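Local coordinates for protein KLLA0E08119p (PDB 3VA7) that is the urea carboxylase part of a larger enzyme and probably carboxylates urea, using ATP, bicarbonate and a biotin carrier, to urea-1-carboxylate, at residues A[62-67]-A[81-86]; A[547-552]-A[588-593]; A[924-929]-A[1069-1074]; A[689-694]-A[705-710]. One frame throughout, in Å; residues are numbered along the deposited sequence.

Interaction 1 (A[62-67]-A[81-86]); sequences SDPDKY and HGRTAA
Asp63 meets Gly82 at two points. Its backbone N donates to Gly82 O at 2.7 Å, while its carboxylate reaches back to the neighbouring peptide, where Gly82 N makes a weak bond of 3.4 Å to Asp63 OD2. CG stands beside the backbone N of Asp63 (chi1 -70°), which puts the carboxylate on the side from which Gly82 approaches. Next to this pair Arg83 bends at chi2 and chi3 and folds over Pro64: the two CG atoms are 3.5 Å apart, and Pro64 CD sits above one face of the guanidinium, toward its rim. Arg83 NH2 comes within 3.5 Å of Asp63 CB, yet lies 5.0 Å from Asp63 OD2, so the opposite charges are near without pairing. Further out, Tyr409 OH bonds both Ser62 OG and Arg83 O, bridging the segments. Tyr89 OH holds Ser62 N and Asp65 OD2, and Arg39 forms a salt bridge with the same carboxylate. Both segments are loops leaving the C-terminal ends of adjacent parallel strands, 56-61 and 76-79, in the parallel sheet of the biotin carboxylase N-terminal domain.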
# COMPACT_ATOMS: atom_id res chain seq x y z
N SER A 62 -22.34 -9.17 10.18
CA SER A 62 -21.54 -10.37 10.07
C SER A 62 -20.13 -10.11 10.55
O SER A 62 -19.81 -8.98 10.98
CB SER A 62 -21.45 -10.72 8.61
OG SER A 62 -20.78 -9.68 7.94
N ASP A 63 -19.25 -11.10 10.42
CA ASP A 63 -17.88 -10.87 10.82
C ASP A 63 -17.04 -10.03 9.87
O ASP A 63 -16.32 -9.13 10.33
CB ASP A 63 -17.19 -12.16 11.29
CG ASP A 63 -17.75 -12.67 12.64
OD1 ASP A 63 -18.64 -12.00 13.25
OD2 ASP A 63 -17.34 -13.76 13.08
N PRO A 64 -17.14 -10.26 8.54
CA PRO A 64 -16.41 -9.31 7.68
C PRO A 64 -16.91 -7.84 7.81
O PRO A 64 -16.14 -6.88 7.52
CB PRO A 64 -16.65 -9.84 6.25
CG PRO A 64 -17.30 -11.22 6.43
CD PRO A 64 -17.84 -11.33 7.80
N ASP A 65 -18.17 -7.64 8.25
CA ASP A 65 -18.70 -6.27 8.39
C ASP A 65 -18.44 -5.61 9.72
O ASP A 65 -18.88 -4.49 9.94
CB ASP A 65 -20.20 -6.19 8.09
CG ASP A 65 -20.49 -6.39 6.62
OD1 ASP A 65 -19.64 -5.99 5.79
OD2 ASP A 65 -21.55 -6.95 6.30
N LYS A 66 -17.71 -6.27 10.62
CA LYS A 66 -17.59 -5.69 11.94
C LYS A 66 -16.98 -4.28 11.93
O LYS A 66 -17.15 -3.51 12.88
CB LYS A 66 -16.92 -6.66 12.93
CG LYS A 66 -15.44 -6.96 12.79
CD LYS A 66 -14.87 -7.42 14.18
CE LYS A 66 -13.85 -8.63 14.13
NZ LYS A 66 -12.97 -8.73 12.89
N TYR A 67 -16.32 -3.93 10.83
CA TYR A 67 -15.72 -2.61 10.72
C TYR A 67 -16.48 -1.65 9.77
O TYR A 67 -15.96 -0.60 9.39
CB TYR A 67 -14.24 -2.72 10.31
CG TYR A 67 -13.34 -3.55 11.26
CD1 TYR A 67 -13.26 -3.23 12.63
CD2 TYR A 67 -12.56 -4.64 10.77
CE1 TYR A 67 -12.44 -3.94 13.48
CE2 TYR A 67 -11.75 -5.37 11.62
CZ TYR A 67 -11.70 -5.00 12.98
OH TYR A 67 -10.92 -5.66 13.85
N HIS A 81 -22.89 -13.89 14.51
CA HIS A 81 -21.54 -14.43 14.31
C HIS A 81 -21.44 -15.27 13.05
O HIS A 81 -22.31 -16.09 12.78
CB HIS A 81 -21.01 -15.10 15.59
CG HIS A 81 -20.99 -14.18 16.78
ND1 HIS A 81 -22.08 -14.01 17.62
CD2 HIS A 81 -20.01 -13.38 17.27
CE1 HIS A 81 -21.77 -13.16 18.58
NE2 HIS A 81 -20.53 -12.75 18.39
N GLY A 82 -20.43 -15.03 12.24
CA GLY A 82 -20.28 -15.79 11.01
C GLY A 82 -19.94 -14.92 9.84
O GLY A 82 -19.77 -13.71 9.99
N ARG A 83 -19.85 -15.55 8.68
CA ARG A 83 -19.36 -14.88 7.47
C ARG A 83 -20.45 -14.80 6.39
O ARG A 83 -20.68 -13.74 5.84
CB ARG A 83 -18.08 -15.59 6.96
CG ARG A 83 -17.01 -14.71 6.24
CD ARG A 83 -15.56 -14.81 6.87
NE ARG A 83 -15.31 -14.03 8.12
CZ ARG A 83 -14.41 -13.03 8.26
NH1 ARG A 83 -13.65 -12.66 7.23
NH2 ARG A 83 -14.26 -12.39 9.43
N THR A 84 -21.14 -15.89 6.10
CA THR A 84 -21.97 -15.90 4.91
C THR A 84 -23.29 -15.17 5.10
O THR A 84 -23.78 -15.00 6.22
CB THR A 84 -22.30 -17.33 4.46
OG1 THR A 84 -22.96 -18.02 5.55
CG2 THR A 84 -21.02 -18.09 4.04
N ALA A 85 -23.89 -14.76 3.98
CA ALA A 85 -25.25 -14.26 4.00
C ALA A 85 -26.19 -15.17 4.81
O ALA A 85 -27.01 -14.70 5.58
CB ALA A 85 -25.77 -14.08 2.55
N ALA A 86 -26.08 -16.49 4.62
CA ALA A 86 -27.00 -17.42 5.28
C ALA A 86 -26.74 -17.54 6.79
O ALA A 86 -27.66 -17.65 7.59
CB ALA A 86 -26.94 -18.77 4.61

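Interaction 2 (A[547-552]-A[588-593]); sequences IAVSGG and AYLSIR
Ile547 and Ile592 run alongside each other in the same direction, with their CD1 atoms 3.7 Å apart. Leu590 adds to this apolar face from the next non-hydrogen-bonded pair: CG is anti to the backbone N (chi1 163°), and CD1 reaches between Val549 CG2 and Ile547 CG1, 3.9 Å from each. Val549 CG1 turns the other way, to Ala588 CB at 4.1 Å. Beyond the pair, Ile547 packs on Phe541 and Leu590 on Leu539 of strand 538-541, which belongs to another sheet; the two sheets thus meet face to face, as in a beta sandwich, within carboxyltransferase subdomains A and B. The segments themselves are neighbouring antiparallel strands, and strand 587-592 is the middle one of its five-stranded sheet. Ala548 and Ser591 exchange two backbone hydrogen bonds, N to O at 3.2 Å from Ala548 and at 3.0 Å from Ser591. Ser550 and Tyr589 form the second such pair. At Gly551 the chain turns a corner, with Gly551 CA close against Ala588 CA, and moves on to strand 553-558 of the other sheet. The opposite face carries the polar groups beneath helix 511-520. There Ser591 OG touches Ala548 CB at 3.6 Å and bonds Ala517 O, Ser550 OG bonds Asn566, and the hydroxyl of Tyr589 is held by Glu531 and Asp510 N.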
# COMPACT_ATOMS: atom_id res chain seq x y z
N ILE A 547 5.10 3.40 -27.84
CA ILE A 547 5.76 2.58 -26.83
C ILE A 547 7.25 2.62 -27.09
O ILE A 547 7.67 2.84 -28.21
CB ILE A 547 5.19 1.11 -26.96
CG1 ILE A 547 4.22 0.83 -25.83
CG2 ILE A 547 6.24 -0.05 -27.11
CD1 ILE A 547 2.98 1.69 -25.89
N ALA A 548 8.07 2.37 -26.07
CA ALA A 548 9.47 2.19 -26.34
C ALA A 548 10.00 1.34 -25.25
O ALA A 548 9.39 1.29 -24.19
CB ALA A 548 10.16 3.50 -26.35
N VAL A 549 11.11 0.66 -25.49
CA VAL A 549 11.75 -0.18 -24.46
C VAL A 549 13.22 0.18 -24.41
O VAL A 549 13.86 0.38 -25.44
CB VAL A 549 11.56 -1.67 -24.73
CG1 VAL A 549 12.19 -2.51 -23.65
CG2 VAL A 549 10.07 -2.00 -24.81
N SER A 550 13.76 0.29 -23.22
CA SER A 550 15.15 0.71 -23.08
C SER A 550 15.72 0.02 -21.87
O SER A 550 14.95 -0.37 -20.99
CB SER A 550 15.26 2.24 -22.96
OG SER A 550 16.58 2.63 -23.28
N GLY A 551 17.03 -0.14 -21.82
CA GLY A 551 17.63 -0.80 -20.71
C GLY A 551 18.41 -2.00 -21.17
O GLY A 551 19.19 -1.92 -22.12
N GLY A 552 18.22 -3.13 -20.48
CA GLY A 552 18.89 -4.40 -20.82
C GLY A 552 18.51 -4.90 -22.20
O GLY A 552 17.58 -4.38 -22.85
N ALA A 588 14.78 -3.64 -17.80
CA ALA A 588 14.45 -2.78 -18.94
C ALA A 588 13.21 -1.93 -18.59
O ALA A 588 12.61 -2.15 -17.54
CB ALA A 588 14.16 -3.61 -20.17
N TYR A 589 12.83 -0.98 -19.47
CA TYR A 589 11.78 0.00 -19.16
C TYR A 589 10.89 0.18 -20.28
O TYR A 589 11.33 0.39 -21.40
CB TYR A 589 12.36 1.37 -18.74
CG TYR A 589 13.10 1.17 -17.49
CD1 TYR A 589 14.44 0.73 -17.51
CD2 TYR A 589 12.43 1.29 -16.24
CE1 TYR A 589 15.10 0.45 -16.29
CE2 TYR A 589 13.09 1.03 -15.05
CZ TYR A 589 14.40 0.58 -15.07
OH TYR A 589 15.05 0.34 -13.86
N LEU A 590 9.60 0.09 -20.00
CA LEU A 590 8.63 0.17 -21.06
C LEU A 590 7.81 1.42 -20.92
O LEU A 590 6.99 1.49 -20.01
CB LEU A 590 7.74 -1.03 -20.99
CG LEU A 590 6.45 -0.88 -21.76
CD1 LEU A 590 6.73 -0.72 -23.25
CD2 LEU A 590 5.68 -2.11 -21.47
N SER A 591 8.02 2.39 -21.80
CA SER A 591 7.30 3.64 -21.68
C SER A 591 6.12 3.72 -22.63
O SER A 591 6.11 3.04 -23.63
CB SER A 591 8.24 4.82 -21.91
OG SER A 591 8.88 4.73 -23.17
N ILE A 592 5.15 4.55 -22.32
CA ILE A 592 3.92 4.63 -23.10
C ILE A 592 3.73 6.11 -23.21
O ILE A 592 3.83 6.79 -22.18
CB ILE A 592 2.68 4.20 -22.30
CG1 ILE A 592 2.85 2.87 -21.55
CG2 ILE A 592 1.45 4.27 -23.15
CD1 ILE A 592 3.60 1.82 -22.24
N ARG A 593 3.51 6.64 -24.42
CA ARG A 593 3.29 8.07 -24.58
C ARG A 593 2.13 8.52 -23.67
O ARG A 593 1.08 7.89 -23.65
CB ARG A 593 3.02 8.43 -26.07
CG ARG A 593 3.13 9.94 -26.35
CD ARG A 593 2.64 10.30 -27.76
NE ARG A 593 2.59 11.74 -28.04
CZ ARG A 593 3.65 12.56 -28.04
NH1 ARG A 593 4.87 12.08 -27.75
NH2 ARG A 593 3.49 13.87 -28.31

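Interaction 3 (A[924-929]-A[1069-1074]); sequences KSKIFK and LLTPFD
Ser925 and Lys926 make the direct hydrogen bonds to the loop. Ser925 OG, placed anti to its own N (chi1 -176°), donates to Phe1073 O at 2.5 Å, and Lys926 N donates to Asp1074 OD1 at 2.7 Å. That N-H comes from above the carboxylate, 48° out of its plane. The other oxygen, OD2, takes Thr1071 N at 2.9 Å from the other side of the plane, 59° out of it. Asp1074 thus ties the start and end of a type II turn, Thr1071 to Asp1074, to the strand; the turn leads directly into strand 1075-1081, which runs parallel to strand 922-934 in the curled mixed sheet of the carboxyltransferase C and D region. Apolar packing centres on Phe928. Leu1070 CD2 sits over its ring face, 3.6 Å from the centroid in a CH-pi contact, while Leu1069 CB touches CE2 at 4.2 Å. Two waters complete the junction. One donates to both Lys924 O and Pro1072 O. The other has four partners: it donates to Asp1074 OD2 at 2.6 Å and to Leu1069 O, and accepts from Lys926 NZ and Thr1071 OG1. It links amine and carboxylate, whose NZ and OD2 stand 4.9 Å apart.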
# COMPACT_ATOMS: atom_id res chain seq x y z
N LYS A 924 8.97 19.45 22.96
CA LYS A 924 7.68 18.79 22.93
C LYS A 924 7.99 17.30 22.76
O LYS A 924 8.89 16.92 21.98
CB LYS A 924 6.84 19.29 21.76
CG LYS A 924 6.43 20.80 21.80
CD LYS A 924 4.87 21.03 21.86
CE LYS A 924 4.21 21.18 20.44
NZ LYS A 924 2.70 20.96 20.43
N SER A 925 7.31 16.47 23.53
CA SER A 925 7.51 15.03 23.43
C SER A 925 6.20 14.27 23.56
O SER A 925 5.56 14.34 24.62
CB SER A 925 8.46 14.58 24.53
OG SER A 925 8.75 13.21 24.41
N LYS A 926 5.81 13.56 22.51
CA LYS A 926 4.65 12.63 22.57
C LYS A 926 5.01 11.26 23.20
O LYS A 926 6.02 10.65 22.85
CB LYS A 926 3.95 12.42 21.21
CG LYS A 926 3.32 13.68 20.61
CD LYS A 926 2.44 13.41 19.39
CE LYS A 926 2.36 14.66 18.46
NZ LYS A 926 3.56 14.80 17.48
N ILE A 927 4.20 10.83 24.16
CA ILE A 927 4.39 9.55 24.92
C ILE A 927 3.41 8.52 24.43
O ILE A 927 2.20 8.66 24.59
CB ILE A 927 4.15 9.72 26.48
CG1 ILE A 927 5.02 10.84 27.05
CG2 ILE A 927 4.43 8.43 27.22
CD1 ILE A 927 4.46 11.39 28.31
N PHE A 928 3.97 7.49 23.80
CA PHE A 928 3.19 6.39 23.25
C PHE A 928 3.27 5.19 24.20
O PHE A 928 4.38 4.76 24.57
CB PHE A 928 3.78 5.99 21.88
CG PHE A 928 3.41 6.94 20.74
CD1 PHE A 928 4.03 8.17 20.61
CD2 PHE A 928 2.41 6.61 19.82
CE1 PHE A 928 3.68 9.09 19.56
CE2 PHE A 928 2.05 7.51 18.78
CZ PHE A 928 2.71 8.76 18.65
N LYS A 929 2.11 4.65 24.57
CA LYS A 929 2.06 3.37 25.28
C LYS A 929 1.52 2.27 24.37
O LYS A 929 0.33 2.28 23.96
CB LYS A 929 1.22 3.51 26.55
CG LYS A 929 2.07 4.04 27.70
CD LYS A 929 1.26 4.73 28.74
CE LYS A 929 2.22 5.33 29.77
NZ LYS A 929 1.41 6.08 30.77
N LEU A 1069 4.01 7.79 12.80
CA LEU A 1069 3.37 8.18 14.03
C LEU A 1069 4.37 8.84 15.00
O LEU A 1069 3.98 9.68 15.83
CB LEU A 1069 2.67 6.98 14.66
CG LEU A 1069 1.18 6.64 14.44
CD1 LEU A 1069 0.54 7.25 13.19
CD2 LEU A 1069 0.83 5.13 14.52
N LEU A 1070 5.66 8.50 14.89
CA LEU A 1070 6.64 9.02 15.84
C LEU A 1070 7.47 10.19 15.37
O LEU A 1070 7.62 10.43 14.18
CB LEU A 1070 7.57 7.89 16.31
CG LEU A 1070 6.89 6.60 16.73
CD1 LEU A 1070 7.87 5.55 17.07
CD2 LEU A 1070 5.95 6.82 17.91
N THR A 1071 8.04 10.92 16.32
CA THR A 1071 8.94 12.02 16.00
C THR A 1071 10.11 11.89 16.96
O THR A 1071 9.92 11.45 18.11
CB THR A 1071 8.24 13.36 16.27
OG1 THR A 1071 7.12 13.49 15.42
CG2 THR A 1071 9.20 14.51 16.03
N PRO A 1072 11.32 12.31 16.52
CA PRO A 1072 12.44 12.33 17.47
C PRO A 1072 12.09 13.09 18.73
O PRO A 1072 11.37 14.14 18.67
CB PRO A 1072 13.55 13.04 16.70
CG PRO A 1072 13.21 12.72 15.23
CD PRO A 1072 11.72 12.70 15.16
N PHE A 1073 12.57 12.56 19.87
CA PHE A 1073 12.25 13.06 21.23
C PHE A 1073 10.96 12.53 21.84
O PHE A 1073 10.77 12.70 23.03
CB PHE A 1073 12.29 14.59 21.33
CG PHE A 1073 13.60 15.18 20.97
CD1 PHE A 1073 13.71 16.05 19.89
CD2 PHE A 1073 14.74 14.84 21.67
CE1 PHE A 1073 14.94 16.58 19.56
CE2 PHE A 1073 15.99 15.37 21.33
CZ PHE A 1073 16.10 16.21 20.29
N ASP A 1074 10.07 11.94 21.05
CA ASP A 1074 8.98 11.12 21.58
C ASP A 1074 9.47 9.94 22.43
O ASP A 1074 10.64 9.47 22.35
CB ASP A 1074 8.13 10.53 20.46
CG ASP A 1074 7.21 11.56 19.78
OD1 ASP A 1074 7.13 12.71 20.29
OD2 ASP A 1074 6.56 11.20 18.76
O HOH W 1 9.19 16.05 19.42
O HOH W 2 4.85 12.12 16.97

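Interaction 4 (A[689-694]-A[705-710]); sequences DKWKVH and IGPKPK
Trp691 offers one face of its indole to Pro707. Pro707 CD stands 3.5 Å from the centroid of the six-membered ring, 15° off the normal, a CH-pi contact in which the two side chains cross at about a right angle. Gly706 lies obliquely beside the same ring: its N is 3.3 Å from Trp691 CZ3, and its bare CA allows the indole to come up against the backbone. CG of Trp691 is set beside the backbone N (chi1 -72°), which swings the indole over Gly706 and Pro707; NE1 is bonded to Phe686 O. The ring of His694 is met at its edge, where Ile705 CG1 lies near the ring plane, 3.9 Å from CD2. ND1 bonds the backbone N of Asn696. Ile705 CD1 packs on His694 CB at 3.8 Å, the two side chains crossing at about a right angle.

Between these groups Lys692 and Ile705 form an antiparallel hydrogen-bonded pair. Lys692 N donates to Ile705 O at 2.7 Å and Ile705 N to Lys692 O at 2.5 Å. Their side chains share one face of the sheet. At the far end the Asp689 side chain runs past that of Pro707 in the opposite direction, with Asp689 OD1 3.7 Å from Pro707 CG.

The pair lies at the open end of the beta hairpin of strands 691-698 and 701-705, and the side chain of His694 is about 8 Å from the bound biotin. Helix 680-688 packs on Trp691 and Pro707 through Tyr682 and Gln685, and strand 778-783 flanks strand 691-698 and brings Phe781 against the indole.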
# COMPACT_ATOMS: atom_id res chain seq x y z
N ASP A 689 40.40 -5.59 -5.08
CA ASP A 689 39.65 -6.81 -5.45
C ASP A 689 38.28 -6.61 -6.13
O ASP A 689 37.71 -5.51 -6.09
CB ASP A 689 39.50 -7.77 -4.27
CG ASP A 689 40.83 -8.09 -3.63
OD1 ASP A 689 40.83 -8.69 -2.53
OD2 ASP A 689 41.87 -7.69 -4.22
N LYS A 690 37.82 -7.67 -6.78
CA LYS A 690 36.53 -7.68 -7.41
C LYS A 690 35.54 -8.27 -6.45
O LYS A 690 35.90 -9.05 -5.57
CB LYS A 690 36.54 -8.48 -8.71
CG LYS A 690 37.49 -7.91 -9.69
CD LYS A 690 36.94 -7.85 -11.06
CE LYS A 690 38.08 -8.10 -12.09
NZ LYS A 690 37.58 -8.06 -13.51
N TRP A 691 34.29 -7.86 -6.62
CA TRP A 691 33.20 -8.28 -5.77
C TRP A 691 32.22 -9.03 -6.64
O TRP A 691 31.94 -8.60 -7.77
CB TRP A 691 32.48 -7.05 -5.19
CG TRP A 691 33.30 -6.34 -4.14
CD1 TRP A 691 34.16 -5.26 -4.32
CD2 TRP A 691 33.35 -6.68 -2.76
NE1 TRP A 691 34.73 -4.92 -3.11
CE2 TRP A 691 34.26 -5.77 -2.14
CE3 TRP A 691 32.73 -7.65 -1.98
CZ2 TRP A 691 34.55 -5.82 -0.78
CZ3 TRP A 691 33.02 -7.72 -0.63
CH2 TRP A 691 33.92 -6.81 -0.04
N LYS A 692 31.69 -10.13 -6.11
CA LYS A 692 30.72 -10.95 -6.81
C LYS A 692 29.30 -10.66 -6.29
O LYS A 692 29.10 -10.61 -5.07
CB LYS A 692 31.11 -12.41 -6.59
CG LYS A 692 30.54 -13.44 -7.56
CD LYS A 692 31.49 -14.66 -7.54
CE LYS A 692 31.40 -15.57 -8.80
NZ LYS A 692 31.38 -14.90 -10.17
N VAL A 693 28.35 -10.46 -7.18
CA VAL A 693 26.97 -10.23 -6.81
C VAL A 693 26.24 -11.50 -6.30
O VAL A 693 26.18 -12.54 -7.00
CB VAL A 693 26.20 -9.70 -8.03
CG1 VAL A 693 24.71 -9.42 -7.66
CG2 VAL A 693 26.86 -8.48 -8.55
N HIS A 694 25.65 -11.39 -5.11
CA HIS A 694 25.08 -12.51 -4.32
C HIS A 694 23.60 -12.75 -4.65
O HIS A 694 22.87 -11.81 -5.03
CB HIS A 694 25.25 -12.10 -2.85
CG HIS A 694 24.74 -13.09 -1.83
ND1 HIS A 694 23.41 -13.44 -1.72
CD2 HIS A 694 25.39 -13.71 -0.81
CE1 HIS A 694 23.27 -14.26 -0.69
NE2 HIS A 694 24.45 -14.43 -0.12
N ILE A 705 29.75 -10.51 -2.62
CA ILE A 705 30.64 -11.49 -2.06
C ILE A 705 32.07 -11.04 -2.39
O ILE A 705 32.38 -10.77 -3.56
CB ILE A 705 30.39 -12.92 -2.65
CG1 ILE A 705 28.91 -13.34 -2.48
CG2 ILE A 705 31.30 -13.94 -1.93
CD1 ILE A 705 28.32 -14.26 -3.60
N GLY A 706 32.92 -10.95 -1.37
CA GLY A 706 34.33 -10.71 -1.59
C GLY A 706 35.13 -10.72 -0.31
O GLY A 706 34.76 -11.37 0.68
N PRO A 707 36.23 -9.98 -0.29
CA PRO A 707 37.18 -10.13 0.83
C PRO A 707 36.58 -9.67 2.14
O PRO A 707 35.83 -8.72 2.16
CB PRO A 707 38.34 -9.22 0.44
CG PRO A 707 37.71 -8.17 -0.55
CD PRO A 707 36.47 -8.79 -1.14
N LYS A 708 36.97 -10.32 3.23
CA LYS A 708 36.41 -10.06 4.54
C LYS A 708 37.13 -8.91 5.18
O LYS A 708 38.28 -8.78 4.98
CB LYS A 708 36.49 -11.33 5.40
CG LYS A 708 35.73 -12.53 4.79
CD LYS A 708 34.25 -12.21 4.38
CE LYS A 708 33.64 -13.29 3.46
NZ LYS A 708 33.86 -14.71 3.98
N PRO A 709 36.44 -8.07 5.96
CA PRO A 709 37.11 -6.86 6.52
C PRO A 709 38.10 -7.07 7.64
O PRO A 709 37.99 -8.03 8.42
CB PRO A 709 35.95 -6.00 7.05
CG PRO A 709 34.72 -6.56 6.41
CD PRO A 709 34.99 -8.04 6.16
N LYS A 710 39.06 -6.16 7.74
CA LYS A 710 39.92 -6.15 8.88
C LYS A 710 39.61 -4.87 9.60
O LYS A 710 39.73 -3.78 9.04
CB LYS A 710 41.41 -6.25 8.48
CG LYS A 710 41.73 -7.22 7.35
CD LYS A 710 43.17 -7.10 6.95
CE LYS A 710 43.79 -8.47 6.71
NZ LYS A 710 43.52 -8.95 5.36

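Interactions 2 and 3 are buried, interaction 4 is partly so, and interaction 1 lies at the surface. Interactions 2 and 4 both belong to carboxyltransferase subdomains A and B, with centres about 33 Å apart, but sit in different sheets: 2 is regular strand pairing with an apolar face, whereas 4 has a single bridged pair and relies on aromatic and proline packing. Interaction 3 joins a strand to a turn through a carboxylate and waters. Interaction 1, in the biotin carboxylase region, joins two loops and has its centre about 46 Å from that of interaction 2, on the opposite side of the chain's centre. None of the four touches another.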